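Side-chain contacts in E3 ubiquitin-protein ligase HERC2 (Homo sapiens, PDB 4L1M), which is an E3 ubiquitin-protein ligase that probably transfers ubiquitin to target proteins through its HECT domain, and also carries RCC1-like beta-propeller domains: residues 75-80 with 84-89; 63-68 with 374-379. One frame throughout, in Å; residues are numbered along the deposited sequence.

Contact 1: 75-80 with 84-89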
loop_
_atom_site.group_PDB
_atom_site.type_symbol
_atom_site.label_atom_id
_atom_site.label_comp_id
_atom_site.label_asym_id
_atom_site.label_seq_id
_atom_site.Cartn_x
_atom_site.Cartn_y
_atom_site.Cartn_z
ATOM N N TYR A 75 16.759 -1.633 -3.421
ATOM C CA TYR A 75 17.482 -2.389 -2.430
ATOM C C TYR A 75 16.521 -3.151 -1.587
ATOM O O TYR A 75 15.341 -2.776 -1.479
ATOM C CB TYR A 75 18.284 -1.458 -1.540
ATOM C CG TYR A 75 19.364 -0.732 -2.288
ATOM C CD1 TYR A 75 19.052 0.347 -3.098
ATOM C CD2 TYR A 75 20.686 -1.143 -2.226
ATOM C CE1 TYR A 75 20.038 1.011 -3.808
ATOM C CE2 TYR A 75 21.668 -0.487 -2.947
ATOM C CZ TYR A 75 21.333 0.592 -3.732
ATOM O OH TYR A 75 22.277 1.295 -4.445
ATOM N N THR A 76 17.010 -4.223 -0.971
ATOM C CA THR A 76 16.166 -5.027 -0.108
ATOM C C THR A 76 16.829 -5.229 1.244
ATOM O O THR A 76 18.055 -5.368 1.331
ATOM C CB THR A 76 15.796 -6.389 -0.778
ATOM O OG1 THR A 76 14.880 -7.106 0.054
ATOM C CG2 THR A 76 17.033 -7.271 -1.047
ATOM N N GLN A 77 16.012 -5.261 2.286
ATOM C CA GLN A 77 16.469 -5.466 3.645
ATOM C C GLN A 77 15.413 -6.272 4.416
ATOM O O GLN A 77 14.216 -5.991 4.313
ATOM C CB GLN A 77 16.649 -4.114 4.312
ATOM C CG GLN A 77 16.989 -4.145 5.797
ATOM C CD GLN A 77 18.403 -4.591 6.082
ATOM O OE1 GLN A 77 19.333 -4.248 5.373
ATOM N NE2 GLN A 77 18.577 -5.346 7.148
ATOM N N ALA A 78 15.858 -7.233 5.234
ATOM C CA ALA A 78 14.937 -7.975 6.126
ATOM C C ALA A 78 14.726 -7.205 7.418
ATOM O O ALA A 78 15.654 -6.605 7.946
ATOM C CB ALA A 78 15.488 -9.369 6.440
ATOM N N TYR A 79 13.519 -7.275 7.957
ATOM C CA TYR A 79 13.206 -6.632 9.230
ATOM C C TYR A 79 13.975 -7.224 10.363
ATOM O O TYR A 79 14.348 -6.515 11.292
ATOM C CB TYR A 79 11.713 -6.783 9.576
ATOM C CG TYR A 79 10.742 -6.238 8.563
ATOM C CD1 TYR A 79 10.802 -4.913 8.142
ATOM C CD2 TYR A 79 9.760 -7.031 8.050
ATOM C CE1 TYR A 79 9.904 -4.410 7.212
ATOM C CE2 TYR A 79 8.832 -6.534 7.142
ATOM C CZ TYR A 79 8.904 -5.231 6.715
ATOM O OH TYR A 79 7.978 -4.796 5.798
ATOM N N ASN A 80 14.176 -8.536 10.322
ATOM C CA ASN A 80 14.765 -9.247 11.454
ATOM C C ASN A 80 16.201 -9.676 11.244
ATOM O O ASN A 80 16.695 -10.539 11.948
ATOM C CB ASN A 80 13.912 -10.458 11.850
ATOM C CG ASN A 80 14.128 -10.860 13.303
ATOM O OD1 ASN A 80 14.104 -10.016 14.209
ATOM N ND2 ASN A 80 14.367 -12.152 13.536
ATOM N N LEU A 84 21.799 -3.897 9.700
ATOM C CA LEU A 84 21.178 -3.037 8.687
ATOM C C LEU A 84 22.164 -2.832 7.557
ATOM O O LEU A 84 23.235 -2.312 7.785
ATOM C CB LEU A 84 20.832 -1.708 9.301
ATOM C CG LEU A 84 20.299 -0.634 8.355
ATOM C CD1 LEU A 84 19.133 -1.136 7.508
ATOM C CD2 LEU A 84 19.888 0.597 9.151
ATOM N N ALA A 85 21.824 -3.267 6.349
ATOM C CA ALA A 85 22.751 -3.275 5.200
ATOM C C ALA A 85 21.995 -3.651 3.927
ATOM O O ALA A 85 22.040 -4.796 3.471
ATOM C CB ALA A 85 23.909 -4.232 5.426
ATOM N N PRO A 86 21.300 -2.682 3.342
ATOM C CA PRO A 86 20.440 -3.033 2.238
ATOM C C PRO A 86 21.221 -3.496 1.041
ATOM O O PRO A 86 22.240 -2.907 0.675
ATOM C CB PRO A 86 19.704 -1.721 1.925
ATOM C CG PRO A 86 20.004 -0.817 3.080
ATOM C CD PRO A 86 21.337 -1.234 3.568
ATOM N N GLN A 87 20.722 -4.543 0.421
ATOM C CA GLN A 87 21.425 -5.169 -0.677
ATOM C C GLN A 87 20.717 -4.814 -1.963
ATOM O O GLN A 87 19.492 -4.692 -2.021
ATOM C CB GLN A 87 21.476 -6.682 -0.498
ATOM C CG GLN A 87 22.200 -7.124 0.751
ATOM C CD GLN A 87 23.665 -6.767 0.722
ATOM O OE1 GLN A 87 24.440 -7.318 -0.067
ATOM N NE2 GLN A 87 24.064 -5.848 1.600
ATOM N N LEU A 88 21.528 -4.643 -2.993
ATOM C CA LEU A 88 21.057 -4.261 -4.292
ATOM C C LEU A 88 20.260 -5.428 -4.851
ATOM O O LEU A 88 20.717 -6.555 -4.789
ATOM C CB LEU A 88 22.269 -3.958 -5.194
ATOM C CG LEU A 88 21.969 -3.345 -6.568
ATOM C CD1 LEU A 88 21.436 -1.926 -6.433
ATOM C CD2 LEU A 88 23.225 -3.356 -7.435
ATOM N N VAL A 89 19.072 -5.150 -5.374
ATOM C CA VAL A 89 18.317 -6.145 -6.094
ATOM C C VAL A 89 18.906 -6.249 -7.492
ATOM O O VAL A 89 18.826 -5.335 -8.266
ATOM C CB VAL A 89 16.820 -5.789 -6.147
ATOM C CG1 VAL A 89 16.048 -6.809 -6.985
ATOM C CG2 VAL A 89 16.251 -5.725 -4.727
#

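Contact 2: 63-68 with 374-379. With SO4 (sulfate ion), chain G.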
loop_
_atom_site.group_PDB
_atom_site.type_symbol
_atom_site.label_atom_id
_atom_site.label_comp_id
_atom_site.label_asym_id
_atom_site.label_seq_id
_atom_site.Cartn_x
_atom_site.Cartn_y
_atom_site.Cartn_z
ATOM N N LYS A 63 8.335 -10.128 5.448
ATOM C CA LYS A 63 9.610 -10.369 6.156
ATOM C C LYS A 63 10.694 -9.372 5.786
ATOM O O LYS A 63 11.748 -9.340 6.406
ATOM C CB LYS A 63 10.151 -11.780 5.867
ATOM C CG LYS A 63 9.209 -12.937 6.168
ATOM C CD LYS A 63 8.908 -13.094 7.659
ATOM C CE LYS A 63 8.311 -14.483 7.950
ATOM N NZ LYS A 63 7.152 -14.448 8.891
ATOM N N ARG A 64 10.449 -8.573 4.764
ATOM C CA ARG A 64 11.437 -7.626 4.294
ATOM C C ARG A 64 10.791 -6.424 3.609
ATOM O O ARG A 64 9.570 -6.370 3.433
ATOM C CB ARG A 64 12.409 -8.314 3.367
ATOM C CG ARG A 64 11.777 -9.044 2.211
ATOM C CD ARG A 64 12.825 -9.827 1.425
ATOM N NE ARG A 64 13.624 -10.752 2.261
ATOM C CZ ARG A 64 14.923 -10.576 2.575
ATOM N NH1 ARG A 64 15.643 -9.501 2.150
ATOM N NH2 ARG A 64 15.537 -11.495 3.315
ATOM N N PHE A 65 11.610 -5.431 3.300
ATOM C CA PHE A 65 11.136 -4.270 2.578
ATOM C C PHE A 65 12.075 -3.901 1.462
ATOM O O PHE A 65 13.272 -4.191 1.524
ATOM C CB PHE A 65 10.855 -3.064 3.502
ATOM C CG PHE A 65 12.052 -2.561 4.274
ATOM C CD1 PHE A 65 12.539 -3.251 5.347
ATOM C CD2 PHE A 65 12.636 -1.346 3.966
ATOM C CE1 PHE A 65 13.626 -2.764 6.070
ATOM C CE2 PHE A 65 13.705 -0.858 4.692
ATOM C CZ PHE A 65 14.197 -1.565 5.746
ATOM N N LEU A 66 11.494 -3.274 0.448
ATOM C CA LEU A 66 12.209 -2.755 -0.673
ATOM C C LEU A 66 12.372 -1.265 -0.489
ATOM O O LEU A 66 11.470 -0.592 0.035
ATOM C CB LEU A 66 11.416 -2.991 -1.953
ATOM C CG LEU A 66 11.235 -4.424 -2.437
ATOM C CD1 LEU A 66 10.581 -4.400 -3.791
ATOM C CD2 LEU A 66 12.560 -5.174 -2.534
ATOM N N ILE A 67 13.512 -0.744 -0.932
ATOM C CA ILE A 67 13.770 0.692 -0.896
ATOM C C ILE A 67 14.125 1.151 -2.292
ATOM O O ILE A 67 14.986 0.549 -2.927
ATOM C CB ILE A 67 14.950 1.016 0.020
ATOM C CG1 ILE A 67 14.797 0.346 1.389
ATOM C CG2 ILE A 67 15.086 2.502 0.201
ATOM C CD1 ILE A 67 15.616 -0.928 1.554
ATOM N N LEU A 68 13.475 2.208 -2.770
ATOM C CA LEU A 68 13.804 2.795 -4.067
ATOM C C LEU A 68 14.673 4.022 -3.823
ATOM O O LEU A 68 14.297 4.875 -3.016
ATOM C CB LEU A 68 12.534 3.213 -4.788
ATOM C CG LEU A 68 12.726 3.885 -6.153
ATOM C CD1 LEU A 68 13.408 2.914 -7.093
ATOM C CD2 LEU A 68 11.404 4.374 -6.742
ATOM N N GLN A 374 5.930 -2.664 11.693
ATOM C CA GLN A 374 6.976 -1.672 11.443
ATOM C C GLN A 374 6.402 -0.414 10.837
ATOM O O GLN A 374 5.372 -0.451 10.172
ATOM C CB GLN A 374 8.010 -2.210 10.460
ATOM C CG GLN A 374 8.762 -3.433 10.937
ATOM C CD GLN A 374 8.049 -4.737 10.659
ATOM O OE1 GLN A 374 7.048 -4.784 9.937
ATOM N NE2 GLN A 374 8.551 -5.809 11.267
ATOM N N SER A 375 7.084 0.702 11.080
ATOM C CA SER A 375 6.699 1.983 10.516
ATOM C C SER A 375 7.934 2.757 10.163
ATOM O O SER A 375 8.930 2.719 10.886
ATOM C CB SER A 375 5.848 2.783 11.512
ATOM O OG SER A 375 4.905 1.961 12.195
ATOM N N PHE A 376 7.882 3.442 9.035
ATOM C CA PHE A 376 8.990 4.276 8.574
ATOM C C PHE A 376 8.492 5.644 8.142
ATOM O O PHE A 376 7.365 5.788 7.675
ATOM C CB PHE A 376 9.683 3.639 7.388
ATOM C CG PHE A 376 10.240 2.278 7.662
ATOM C CD1 PHE A 376 11.537 2.125 8.119
ATOM C CD2 PHE A 376 9.469 1.139 7.441
ATOM C CE1 PHE A 376 12.065 0.864 8.359
ATOM C CE2 PHE A 376 9.995 -0.122 7.679
ATOM C CZ PHE A 376 11.298 -0.257 8.138
ATOM N N ALA A 377 9.343 6.645 8.309
ATOM C CA ALA A 377 9.055 7.989 7.855
ATOM C C ALA A 377 10.355 8.611 7.384
ATOM O O ALA A 377 11.369 8.473 8.073
ATOM C CB ALA A 377 8.450 8.815 8.985
ATOM N N TRP A 378 10.328 9.303 6.241
ATOM C CA TRP A 378 11.519 9.979 5.760
ATOM C C TRP A 378 11.296 11.417 5.296
ATOM O O TRP A 378 10.239 11.772 4.765
ATOM C CB TRP A 378 12.193 9.165 4.648
ATOM C CG TRP A 378 11.342 8.929 3.448
ATOM C CD1 TRP A 378 11.340 9.640 2.287
ATOM C CD2 TRP A 378 10.371 7.880 3.281
ATOM N NE1 TRP A 378 10.409 9.120 1.412
ATOM C CE2 TRP A 378 9.813 8.030 1.992
ATOM C CE3 TRP A 378 9.917 6.840 4.099
ATOM C CZ2 TRP A 378 8.827 7.194 1.511
ATOM C CZ3 TRP A 378 8.930 6.010 3.624
ATOM C CH2 TRP A 378 8.387 6.189 2.336
ATOM N N SER A 379 12.333 12.220 5.480
ATOM C CA SER A 379 12.402 13.548 4.912
ATOM C C SER A 379 12.877 13.426 3.464
ATOM O O SER A 379 13.114 12.336 2.984
ATOM C CB SER A 379 13.376 14.423 5.708
ATOM O OG SER A 379 14.675 13.850 5.709
HETATM S S SO4 G . 10.287 -13.416 1.680
HETATM O O1 SO4 G . 11.694 -13.174 2.079
HETATM O O2 SO4 G . 9.857 -14.733 2.224
HETATM O O3 SO4 G . 9.429 -12.326 2.232
HETATM O O4 SO4 G . 10.159 -13.392 0.192
#

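Contact 1: 75-80 with 84-89
The Tyr75 ring carries Leu88 on one face and the carbonyl oxygen of Pro86 at its edge, near the ring plane. Leu88 CD1 makes a CH-pi contact over the face, 4.0 Å from the centroid of the Tyr75 ring and offset toward its rim. Leu88 CG lies anti to the backbone N (chi1 -172°), and its CD1 branch reaches back over Tyr75 CZ and CE2. The Tyr75 CB meets Pro86 CB at 3.8 Å, beside the root of the ring.

The second flat group is the Gln77 amide. Its OE1 accepts a hydrogen bond from Ala85 N at 2.8 Å, with the donor above the carbonyl plane rather than on a lone pair. The chain bends at chi2 (73°) and turns the amide toward the loop before strand 87-88. Leu84 CD1 packs on the same amide, 3.8 Å from Gln77 CD. Gln77 NE2 hydrogen-bonds to Ala78 O and also to Thr83 O. Both ends of this buried amide are thus engaged, which should limit its rotation.

Thr76 and Gln87 form an antiparallel hydrogen-bonded pair. Thr76 N donates to Gln87 O at 2.7 Å, and Gln87 N donates back to Thr76 O at 2.9 Å. Their side chains share a sheet face, away from the Tyr75 and Leu88 pair. Val89 CG2 packs on Thr76 CB at 4.0 Å, the two side chains meeting at about a right angle. Gln87 NE2 turns back to Ala85 O in its own segment.

The hairpin forms the outer part of a propeller blade. Strand 87-88 is outermost, and strand 74-78 pairs on its other side with strand 64-69, where Tyr75 joins Ile67 and Gln77 joins Phe65. Trp35 touches both Gln77 and Leu84.

Contact 2: 63-68 with 374-379
Phe65 and Phe376 meet between two strands that run in roughly the same direction but belong to different sheets. The backbones stay well apart. The closest CA atoms, those of Phe65 and Gln374, are 10.1 Å from each other, and no hydrogen bond crosses. Side chains alone bridge the gap.

At both phenylalanines the CB points toward the other segment. The CG of Phe65 sits between its backbone N and carbonyl carbon (chi1 61°), whereas that of Phe376 lies anti to the carbonyl carbon. These torsions carry the two rings into the gap between the strands, where their CZ corners meet. Phe376 CZ lies over one face of the Phe65 ring, 3.9 Å above its plane and offset toward the rim. It is 4.0 Å from Phe65 CZ and also 4.0 Å from Phe65 CE1. The ring centroids are 4.8 Å apart and the planes are inclined at 36°, an oblique aromatic pair.

The pair joins two neighbouring blades of the seven-bladed RCC1-type propeller. Strand 64-69 is the second strand of the blade that starts with strand 55-60. Strand 374-379 lies in the blade that closes the ring, where C-terminal strands join N-terminal strands 27-31 and 45-46. Trp35, Ile58 and Gln77 also pack on Phe65, which is buried.

Gln374 lies near one end of this interface and touches Tyr79; its NE2 hydrogen-bonds to Leu32 O. Just before Phe65 in the chain, Arg64 binds a sulfate ion, probably from the crystallisation liquor. Arg64 NE donates to sulfate O1 at 3.1 Å, with a bent N-H...O angle of 143° and the oxygen at the guanidinium edge. NH1 of Arg64 hydrogen-bonds to Thr76 OG1, which anchors the group from a second point, and Tyr109 OH also binds the sulfate.

How the contacts relate
From the N terminus, the chain first lays down strands 27-31 and 45-46, then enters the next blade. It reaches 63-68, turns into 75-80, and soon closes contact 1 with 84-89, a short hairpin loop. Contact 2 closes only after the chain has gone round the propeller and returned at 374-379. Contact 1 therefore lies wholly within the long loop of contact 2. The two meet in one sheet, where strands 64-69 and 74-78 are neighbours. Tyr79 of 75-80 also packs on Phe65. Contact 1 completes the outer edge of that blade; contact 2 ties the blade to the one that closes the ring.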